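Local structure of putative nucleoside-diphosphate-sugar epimerase (Staphylococcus aureus subsp. aureus, 3E48) at residues V98-I102 and I133-V138; V86-V90 and Y123-L128; M157-P163 and F229-Y233. The protein is of unknown function but probably binds NAD(P)(H) through a Rossmann-type domain and acts as a nucleoside-diphosphate-sugar epimerase or a related enzyme. One frame throughout, in Å; residues are numbered along the deposited sequence.

Contact 1 of 3, residues V98-I102 and I133-V138; sequences VAHII and IDYTYV
Two neighbouring parallel strands of the Rossmann-type sheet meet here, the outer members of the right-handed beta-alpha-beta crossover made by strand 100-106, helix 118-131 and strand 134-143. The short segments 100-102 and 134-138 run 7° from parallel with axes 4.6 Å apart; I101 pairs with Y135 and I102 with T136 (CA to CA 4.6 and 4.7 Å). I101 bonds to both sides of Y135: I101 N donates to D134 O (3.1 Å) and T136 N to I101 O (2.9 Å). I101 (chi1 m, chi2 t) and Y135 share one face (CB to CB 4.3 Å); I133, pointing toward segment 98-102, brings CG2 to 4.3 Å from I101 CD1, and V98, I101 and I133 rest on A93 of helix 84-96. The other face carries H100, I102 and T136; the hydroxyl of T136 bonds to G192 N. I102 CG2 touches V138 CG2 at 4.1 Å. One water bridges the backbones, donating to A99 O (2.8 Å) and accepting from D134 N (3.0 Å).

Contact 2 of 3, residues V86-V90 and Y123-L128; sequences VENLV and YASRLL
Helices 84-96 and 118-131 pack side by side on one face of the Rossmann-type sheet, each leading into the next strand, 100-106 and 134-143. Their short segments 86-90 and 123-128 run nearly parallel, crossing at -20° with axes 10.2 Å apart. Both backbones are regular alpha-helix, with V90 N bonded to V86 O (3.1 Å) and L127 N to Y123 O (2.8 Å). The register sets V86 against A124 (CA to CA 6.1 Å) and V90 against L128 (7.1 Å between CA atoms), one helical turn further on.

The apolar contacts centre on V86 and L127. V86, with chi1 p, places CG2 3.6 Å from L127 CD2 and 4.1 Å from A124 CB, while its CG1 meets the edge of the Y123 ring (CD1, 3.8 Å). L127 (chi1 t, chi2 p) also brings CD2 to 3.9 Å from V90 CG2. V90, with chi1 t, meets L128 (chi1 m, chi2 t) more loosely, CG2 to CD2 at 4.3 Å. Toward the sheet, L89, A124 and L128 all touch F103 of strand 100-106.

Away from the helix pair's sheet side the second subunit approaches: its F80 packs on E87 and Y123 and its P119 on L127, while R126 NE bonds to D109 O of that subunit. The seam between the helices thus lies beside the dimer interface.

The polar link is one side-chain bond. E87 leaves its helix sideways, and chi1 m, chi2 m bring its carboxylate to Y123 (chi1 t), whose OH donates to E87 OE2 at 2.6 Å.

Contact 3 of 3, residues M157-P163 and F229-Y233; sequences MHKLIYP and FAEMY
F229 turns one ring face to P163 CD, a CH-pi contact in which P163 CD stands 3.9 Å from the centroid of the F229 ring and 18° off its normal. Chi1 t (-172°) and chi2 near 76° set the phenyl group in this position. At the ring's edge, I161 CD1 lies 4.2 Å from F229 CD1. F229 CZ meets the edge of the Y162 ring at CD1 (3.8 Å). L243 and A244 of helix 239-251 also touch F229.

I161 (chi1 p, chi2 t) reaches across to the end of the other segment: its CD1 is 3.6 Å from M232 CE and 3.9 Å from Y233 CE2, at the edge of the tyrosine ring. The two selenomethionines close the cluster, M157 SE lying 4.2 Å from M232 CE. The hydroxyl of Y233 is turned to helix 147-157, where it bonds to E153 and Y150.

H158 leaves helix 147-157 with positive phi (63°), and the chain then extends through strand 159-160, which pairs with strand 220-221, before the loop 161-163. F229 to E231 are helical, part of helix 226-231, and Y233 is in loop. This small hydrophobic cluster, without polar bonds between its segments, joins the loop after strand 159-160 to helix 226-231, away from the Rossmann-type sheet, probably in the smaller lobe beside that domain, as in extended short-chain dehydrogenase/reductase relatives.

Overall arrangement
After the first four strands of the sheet, the chain reaches helix 84-96 (contact 2), then strand 100-106 (contact 1), helix 118-131 (contact 2) and strand 134-143 (contact 1). Contacts 1 and 2 therefore cross, and their loops of about thirty residues overlap along the chain: one pairs successive strands, the other the helices that precede them. Their centres are 11 Å apart and they touch directly, Y137 CE2 lying 3.6 Å from S125 CA, so sheet and helix layer form one block. Contact 3 follows in series, closing a loop of 65 residues; it ties the loop after strand 159-160 to helix 226-231. Its centre is 38 Å from that of contact 1, on the opposite side of the chain's centre.

Contact 1 of 3, residues V98-I102 and I133-V138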
loop_
_atom_site.group_PDB
_atom_site.type_symbol
_atom_site.label_atom_id
_atom_site.label_comp_id
_atom_site.label_asym_id
_atom_site.label_seq_id
_atom_site.Cartn_x
_atom_site.Cartn_y
_atom_site.Cartn_z
ATOM N N VAL B 98 1.245 -23.970 1.032
ATOM C CA VAL B 98 2.314 -23.437 0.195
ATOM C C VAL B 98 3.317 -22.779 1.148
ATOM O O VAL B 98 2.940 -21.955 1.979
ATOM C CB VAL B 98 1.761 -22.394 -0.794
ATOM C CG1 VAL B 98 2.902 -21.763 -1.591
ATOM C CG2 VAL B 98 0.758 -23.060 -1.730
ATOM N N ALA B 99 4.589 -23.146 1.019
ATOM C CA ALA B 99 5.640 -22.641 1.896
ATOM C C ALA B 99 6.286 -21.326 1.499
ATOM O O ALA B 99 6.873 -20.647 2.342
ATOM C CB ALA B 99 6.722 -23.701 2.057
ATOM N N HIS B 100 6.198 -20.962 0.228
ATOM C CA HIS B 100 6.825 -19.726 -0.204
ATOM C C HIS B 100 6.095 -19.094 -1.371
ATOM O O HIS B 100 5.601 -19.789 -2.258
ATOM C CB HIS B 100 8.286 -19.999 -0.578
ATOM C CG HIS B 100 9.137 -18.770 -0.601
ATOM N ND1 HIS B 100 9.183 -17.918 -1.680
ATOM C CD2 HIS B 100 9.932 -18.220 0.350
ATOM C CE1 HIS B 100 9.969 -16.895 -1.397
ATOM N NE2 HIS B 100 10.435 -17.052 -0.171
ATOM N N ILE B 101 6.031 -17.767 -1.364
ATOM C CA ILE B 101 5.369 -17.031 -2.429
ATOM C C ILE B 101 6.331 -16.011 -3.028
ATOM O O ILE B 101 6.954 -15.241 -2.303
ATOM C CB ILE B 101 4.129 -16.253 -1.911
ATOM C CG1 ILE B 101 3.025 -17.231 -1.491
ATOM C CG2 ILE B 101 3.623 -15.303 -2.999
ATOM C CD1 ILE B 101 1.864 -16.571 -0.750
ATOM N N ILE B 102 6.475 -16.037 -4.348
ATOM C CA ILE B 102 7.311 -15.065 -5.036
ATOM C C ILE B 102 6.273 -14.175 -5.711
ATOM O O ILE B 102 5.553 -14.622 -6.603
ATOM C CB ILE B 102 8.224 -15.732 -6.090
ATOM C CG1 ILE B 102 9.189 -16.699 -5.392
ATOM C CG2 ILE B 102 9.000 -14.659 -6.861
ATOM C CD1 ILE B 102 10.093 -17.497 -6.333
ATOM N N ILE B 133 3.656 -16.050 5.965
ATOM C CA ILE B 133 4.162 -16.973 4.959
ATOM C C ILE B 133 5.467 -16.402 4.412
ATOM O O ILE B 133 5.573 -15.194 4.205
ATOM C CB ILE B 133 3.148 -17.118 3.807
ATOM C CG1 ILE B 133 1.788 -17.520 4.379
ATOM C CG2 ILE B 133 3.644 -18.137 2.788
ATOM C CD1 ILE B 133 0.672 -17.543 3.360
ATOM N N ASP B 134 6.463 -17.260 4.199
ATOM C CA ASP B 134 7.737 -16.799 3.660
ATOM C C ASP B 134 7.466 -16.264 2.255
ATOM O O ASP B 134 6.704 -16.862 1.497
ATOM C CB ASP B 134 8.751 -17.949 3.566
ATOM C CG ASP B 134 9.216 -18.445 4.925
ATOM O OD1 ASP B 134 9.140 -17.680 5.913
ATOM O OD2 ASP B 134 9.683 -19.605 4.999
ATOM N N TYR B 135 8.078 -15.139 1.902
ATOM C CA TYR B 135 7.858 -14.592 0.574
ATOM C C TYR B 135 9.027 -13.758 0.064
ATOM O O TYR B 135 9.873 -13.299 0.833
ATOM C CB TYR B 135 6.564 -13.755 0.528
ATOM C CG TYR B 135 6.630 -12.449 1.292
ATOM C CD1 TYR B 135 6.555 -12.426 2.685
ATOM C CD2 TYR B 135 6.794 -11.237 0.619
ATOM C CE1 TYR B 135 6.645 -11.221 3.389
ATOM C CE2 TYR B 135 6.883 -10.035 1.310
ATOM C CZ TYR B 135 6.811 -10.033 2.691
ATOM O OH TYR B 135 6.926 -8.840 3.371
ATOM N N THR B 136 9.050 -13.582 -1.251
ATOM C CA THR B 136 10.075 -12.808 -1.941
ATOM C C THR B 136 9.285 -11.817 -2.773
ATOM O O THR B 136 8.478 -12.214 -3.612
ATOM C CB THR B 136 10.917 -13.719 -2.864
ATOM O OG1 THR B 136 11.519 -14.758 -2.079
ATOM C CG2 THR B 136 12.015 -12.926 -3.558
ATOM N N TYR B 137 9.490 -10.530 -2.521
ATOM C CA TYR B 137 8.760 -9.503 -3.249
ATOM C C TYR B 137 9.656 -8.916 -4.337
ATOM O O TYR B 137 10.678 -8.286 -4.055
ATOM C CB TYR B 137 8.279 -8.424 -2.271
ATOM C CG TYR B 137 7.132 -7.602 -2.802
ATOM C CD1 TYR B 137 7.361 -6.470 -3.581
ATOM C CD2 TYR B 137 5.811 -7.993 -2.581
ATOM C CE1 TYR B 137 6.300 -5.747 -4.134
ATOM C CE2 TYR B 137 4.743 -7.279 -3.130
ATOM C CZ TYR B 137 4.999 -6.160 -3.905
ATOM O OH TYR B 137 3.961 -5.453 -4.464
ATOM N N VAL B 138 9.267 -9.151 -5.585
ATOM C CA VAL B 138 10.033 -8.688 -6.734
ATOM C C VAL B 138 9.335 -7.522 -7.409
ATOM O O VAL B 138 8.249 -7.680 -7.949
ATOM C CB VAL B 138 10.200 -9.827 -7.764
ATOM C CG1 VAL B 138 11.056 -9.357 -8.935
ATOM C CG2 VAL B 138 10.816 -11.043 -7.090
HETATM O O HOH W 1 6.108 -20.099 4.994
#

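Contact 2 of 3, residues V86-V90 and Y123-L128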
loop_
_atom_site.group_PDB
_atom_site.type_symbol
_atom_site.label_atom_id
_atom_site.label_comp_id
_atom_site.label_asym_id
_atom_site.label_seq_id
_atom_site.Cartn_x
_atom_site.Cartn_y
_atom_site.Cartn_z
ATOM N N VAL B 86 -5.073 -10.860 -4.129
ATOM C CA VAL B 86 -4.040 -11.117 -3.133
ATOM C C VAL B 86 -4.629 -11.766 -1.892
ATOM O O VAL B 86 -3.967 -12.565 -1.241
ATOM C CB VAL B 86 -3.295 -9.813 -2.735
ATOM C CG1 VAL B 86 -4.248 -8.836 -2.068
ATOM C CG2 VAL B 86 -2.129 -10.146 -1.813
ATOM N N GLU B 87 -5.869 -11.418 -1.557
ATOM C CA GLU B 87 -6.503 -12.032 -0.402
ATOM C C GLU B 87 -6.607 -13.526 -0.685
ATOM O O GLU B 87 -6.313 -14.344 0.178
ATOM C CB GLU B 87 -7.907 -11.467 -0.165
ATOM C CG GLU B 87 -7.959 -10.081 0.478
ATOM C CD GLU B 87 -7.476 -10.065 1.917
ATOM O OE1 GLU B 87 -7.669 -11.070 2.630
ATOM O OE2 GLU B 87 -6.922 -9.036 2.352
ATOM N N ASN B 88 -7.011 -13.879 -1.900
ATOM C CA ASN B 88 -7.147 -15.283 -2.246
ATOM C C ASN B 88 -5.800 -15.982 -2.291
ATOM O O ASN B 88 -5.678 -17.140 -1.888
ATOM C CB ASN B 88 -7.900 -15.437 -3.567
ATOM C CG ASN B 88 -9.370 -15.082 -3.431
ATOM O OD1 ASN B 88 -9.908 -15.067 -2.319
ATOM N ND2 ASN B 88 -10.030 -14.809 -4.553
ATOM N N LEU B 89 -4.784 -15.276 -2.774
ATOM C CA LEU B 89 -3.438 -15.838 -2.836
ATOM C C LEU B 89 -3.006 -16.291 -1.443
ATOM O O LEU B 89 -2.604 -17.439 -1.253
ATOM C CB LEU B 89 -2.457 -14.789 -3.359
ATOM C CG LEU B 89 -0.969 -15.110 -3.232
ATOM C CD1 LEU B 89 -0.605 -16.336 -4.074
ATOM C CD2 LEU B 89 -0.171 -13.890 -3.688
ATOM N N VAL B 90 -3.099 -15.386 -0.472
ATOM C CA VAL B 90 -2.705 -15.693 0.901
ATOM C C VAL B 90 -3.575 -16.776 1.537
ATOM O O VAL B 90 -3.061 -17.685 2.189
ATOM C CB VAL B 90 -2.743 -14.429 1.794
ATOM C CG1 VAL B 90 -2.450 -14.802 3.241
ATOM C CG2 VAL B 90 -1.720 -13.416 1.294
ATOM N N TYR B 123 -0.927 -2.546 -0.773
ATOM C CA TYR B 123 -1.712 -3.491 0.004
ATOM C C TYR B 123 -1.151 -4.907 -0.072
ATOM O O TYR B 123 -1.055 -5.596 0.944
ATOM C CB TYR B 123 -3.156 -3.467 -0.495
ATOM C CG TYR B 123 -4.139 -4.289 0.306
ATOM C CD1 TYR B 123 -4.269 -5.666 0.099
ATOM C CD2 TYR B 123 -4.988 -3.676 1.229
ATOM C CE1 TYR B 123 -5.232 -6.411 0.787
ATOM C CE2 TYR B 123 -5.947 -4.407 1.920
ATOM C CZ TYR B 123 -6.068 -5.769 1.693
ATOM O OH TYR B 123 -7.047 -6.470 2.359
ATOM N N ALA B 124 -0.782 -5.330 -1.279
ATOM C CA ALA B 124 -0.237 -6.667 -1.506
ATOM C C ALA B 124 1.024 -6.934 -0.683
ATOM O O ALA B 124 1.129 -7.959 0.002
ATOM C CB ALA B 124 0.060 -6.857 -2.993
ATOM N N SER B 125 1.981 -6.014 -0.755
ATOM C CA SER B 125 3.234 -6.154 -0.020
ATOM C C SER B 125 2.959 -6.321 1.471
ATOM O O SER B 125 3.477 -7.234 2.122
ATOM C CB SER B 125 4.121 -4.924 -0.259
ATOM O OG SER B 125 5.343 -5.018 0.449
ATOM N N ARG B 126 2.133 -5.436 2.014
ATOM C CA ARG B 126 1.804 -5.499 3.434
ATOM C C ARG B 126 1.024 -6.759 3.808
ATOM O O ARG B 126 1.296 -7.371 4.843
ATOM C CB ARG B 126 1.043 -4.230 3.826
ATOM C CG ARG B 126 1.921 -3.004 3.637
ATOM C CD ARG B 126 1.164 -1.688 3.641
ATOM N NE ARG B 126 2.113 -0.575 3.663
ATOM C CZ ARG B 126 2.891 -0.221 2.643
ATOM N NH1 ARG B 126 2.838 -0.882 1.490
ATOM N NH2 ARG B 126 3.757 0.776 2.788
ATOM N N LEU B 127 0.074 -7.168 2.970
ATOM C CA LEU B 127 -0.692 -8.369 3.281
ATOM C C LEU B 127 0.249 -9.569 3.370
ATOM O O LEU B 127 0.098 -10.423 4.244
ATOM C CB LEU B 127 -1.767 -8.638 2.225
ATOM C CG LEU B 127 -2.807 -9.707 2.607
ATOM C CD1 LEU B 127 -3.656 -9.208 3.788
ATOM C CD2 LEU B 127 -3.689 -10.015 1.411
ATOM N N LEU B 128 1.222 -9.643 2.465
ATOM C CA LEU B 128 2.170 -10.752 2.510
ATOM C C LEU B 128 2.926 -10.707 3.832
ATOM O O LEU B 128 3.142 -11.736 4.471
ATOM C CB LEU B 128 3.143 -10.679 1.328
ATOM C CG LEU B 128 2.478 -11.101 0.016
ATOM C CD1 LEU B 128 3.303 -10.621 -1.166
ATOM C CD2 LEU B 128 2.330 -12.618 -0.012
#

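Contact 3 of 3, residues M157-P163 and F229-Y233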
loop_
_atom_site.group_PDB
_atom_site.type_symbol
_atom_site.label_atom_id
_atom_site.label_comp_id
_atom_site.label_asym_id
_atom_site.label_seq_id
_atom_site.Cartn_x
_atom_site.Cartn_y
_atom_site.Cartn_z
HETATM N N MSE B 157 2.304 10.919 -35.573
HETATM C CA MSE B 157 2.233 12.221 -34.914
HETATM C C MSE B 157 3.579 12.931 -34.938
HETATM O O MSE B 157 3.646 14.154 -34.815
HETATM C CB MSE B 157 1.810 12.062 -33.452
HETATM C CG MSE B 157 0.505 11.329 -33.235
HETATM SE SE MSE B 157 0.058 11.279 -31.353
HETATM C CE MSE B 157 1.141 9.758 -30.838
ATOM N N HIS B 158 4.645 12.150 -35.096
ATOM C CA HIS B 158 6.007 12.671 -35.095
ATOM C C HIS B 158 6.275 13.286 -33.727
ATOM O O HIS B 158 7.111 14.179 -33.583
ATOM C CB HIS B 158 6.205 13.728 -36.188
ATOM C CG HIS B 158 6.040 13.199 -37.578
ATOM N ND1 HIS B 158 4.807 12.921 -38.127
ATOM C CD2 HIS B 158 6.954 12.877 -38.523
ATOM C CE1 HIS B 158 4.968 12.451 -39.353
ATOM N NE2 HIS B 158 6.262 12.414 -39.617
ATOM N N LYS B 159 5.558 12.799 -32.719
ATOM C CA LYS B 159 5.717 13.317 -31.369
ATOM C C LYS B 159 5.453 12.270 -30.290
ATOM O O LYS B 159 4.611 11.384 -30.453
ATOM C CB LYS B 159 4.766 14.499 -31.151
ATOM C CG LYS B 159 4.880 15.601 -32.193
ATOM C CD LYS B 159 3.737 16.599 -32.075
ATOM C CE LYS B 159 3.791 17.637 -33.188
ATOM N NZ LYS B 159 2.643 18.583 -33.121
ATOM N N LEU B 160 6.196 12.380 -29.195
ATOM C CA LEU B 160 6.032 11.501 -28.041
ATOM C C LEU B 160 5.179 12.370 -27.120
ATOM O O LEU B 160 5.601 13.463 -26.739
ATOM C CB LEU B 160 7.387 11.215 -27.391
ATOM C CG LEU B 160 7.369 10.261 -26.192
ATOM C CD1 LEU B 160 6.944 8.870 -26.647
ATOM C CD2 LEU B 160 8.758 10.216 -25.564
ATOM N N ILE B 161 3.986 11.899 -26.768
ATOM C CA ILE B 161 3.075 12.695 -25.949
ATOM C C ILE B 161 2.875 12.320 -24.480
ATOM O O ILE B 161 2.023 12.910 -23.806
ATOM C CB ILE B 161 1.680 12.757 -26.609
ATOM C CG1 ILE B 161 1.066 11.357 -26.672
ATOM C CG2 ILE B 161 1.801 13.336 -28.013
ATOM C CD1 ILE B 161 -0.343 11.325 -27.227
ATOM N N TYR B 162 3.636 11.354 -23.980
ATOM C CA TYR B 162 3.502 10.952 -22.581
ATOM C C TYR B 162 3.582 12.169 -21.658
ATOM O O TYR B 162 4.552 12.921 -21.691
ATOM C CB TYR B 162 4.602 9.960 -22.190
ATOM C CG TYR B 162 4.558 8.622 -22.898
ATOM C CD1 TYR B 162 3.361 7.917 -23.041
ATOM C CD2 TYR B 162 5.731 8.021 -23.351
ATOM C CE1 TYR B 162 3.341 6.640 -23.614
ATOM C CE2 TYR B 162 5.721 6.753 -23.919
ATOM C CZ TYR B 162 4.530 6.066 -24.046
ATOM O OH TYR B 162 4.541 4.797 -24.582
ATOM N N PRO B 163 2.553 12.379 -20.822
ATOM C CA PRO B 163 2.531 13.516 -19.892
ATOM C C PRO B 163 3.403 13.218 -18.682
ATOM O O PRO B 163 2.910 13.098 -17.559
ATOM C CB PRO B 163 1.058 13.626 -19.529
ATOM C CG PRO B 163 0.626 12.187 -19.520
ATOM C CD PRO B 163 1.281 11.639 -20.777
ATOM N N PHE B 229 -4.525 12.921 -22.832
ATOM C CA PHE B 229 -3.925 11.594 -22.911
ATOM C C PHE B 229 -4.924 10.513 -22.495
ATOM O O PHE B 229 -5.078 9.498 -23.172
ATOM C CB PHE B 229 -2.689 11.516 -22.011
ATOM C CG PHE B 229 -1.896 10.252 -22.186
ATOM C CD1 PHE B 229 -1.074 10.082 -23.295
ATOM C CD2 PHE B 229 -1.987 9.225 -21.256
ATOM C CE1 PHE B 229 -0.352 8.905 -23.477
ATOM C CE2 PHE B 229 -1.270 8.044 -21.428
ATOM C CZ PHE B 229 -0.451 7.884 -22.540
ATOM N N ALA B 230 -5.605 10.738 -21.377
ATOM C CA ALA B 230 -6.582 9.781 -20.873
ATOM C C ALA B 230 -7.723 9.589 -21.862
ATOM O O ALA B 230 -8.222 8.480 -22.045
ATOM C CB ALA B 230 -7.132 10.256 -19.531
ATOM N N GLU B 231 -8.129 10.686 -22.491
ATOM C CA GLU B 231 -9.218 10.675 -23.456
ATOM C C GLU B 231 -8.906 9.885 -24.721
ATOM O O GLU B 231 -9.725 9.086 -25.176
ATOM C CB GLU B 231 -9.588 12.112 -23.824
ATOM C CG GLU B 231 -10.338 12.849 -22.723
ATOM C CD GLU B 231 -10.450 14.341 -22.980
ATOM O OE1 GLU B 231 -10.554 14.744 -24.161
ATOM O OE2 GLU B 231 -10.452 15.110 -21.994
HETATM N N MSE B 232 -7.725 10.103 -25.289
HETATM C CA MSE B 232 -7.359 9.401 -26.512
HETATM C C MSE B 232 -6.865 7.973 -26.290
HETATM O O MSE B 232 -6.490 7.289 -27.240
HETATM C CB MSE B 232 -6.324 10.217 -27.300
HETATM C CG MSE B 232 -5.054 10.553 -26.549
HETATM SE SE MSE B 232 -3.995 11.890 -27.480
HETATM C CE MSE B 232 -3.420 10.805 -28.986
ATOM N N TYR B 233 -6.882 7.518 -25.040
ATOM C CA TYR B 233 -6.444 6.163 -24.719
ATOM C C TYR B 233 -7.330 5.527 -23.647
ATOM O O TYR B 233 -6.903 4.615 -22.940
ATOM C CB TYR B 233 -4.981 6.169 -24.252
ATOM C CG TYR B 233 -3.997 6.604 -25.319
ATOM C CD1 TYR B 233 -3.806 5.841 -26.474
ATOM C CD2 TYR B 233 -3.266 7.781 -25.182
ATOM C CE1 TYR B 233 -2.912 6.244 -27.464
ATOM C CE2 TYR B 233 -2.370 8.197 -26.164
ATOM C CZ TYR B 233 -2.197 7.425 -27.302
ATOM O OH TYR B 233 -1.311 7.838 -28.273
#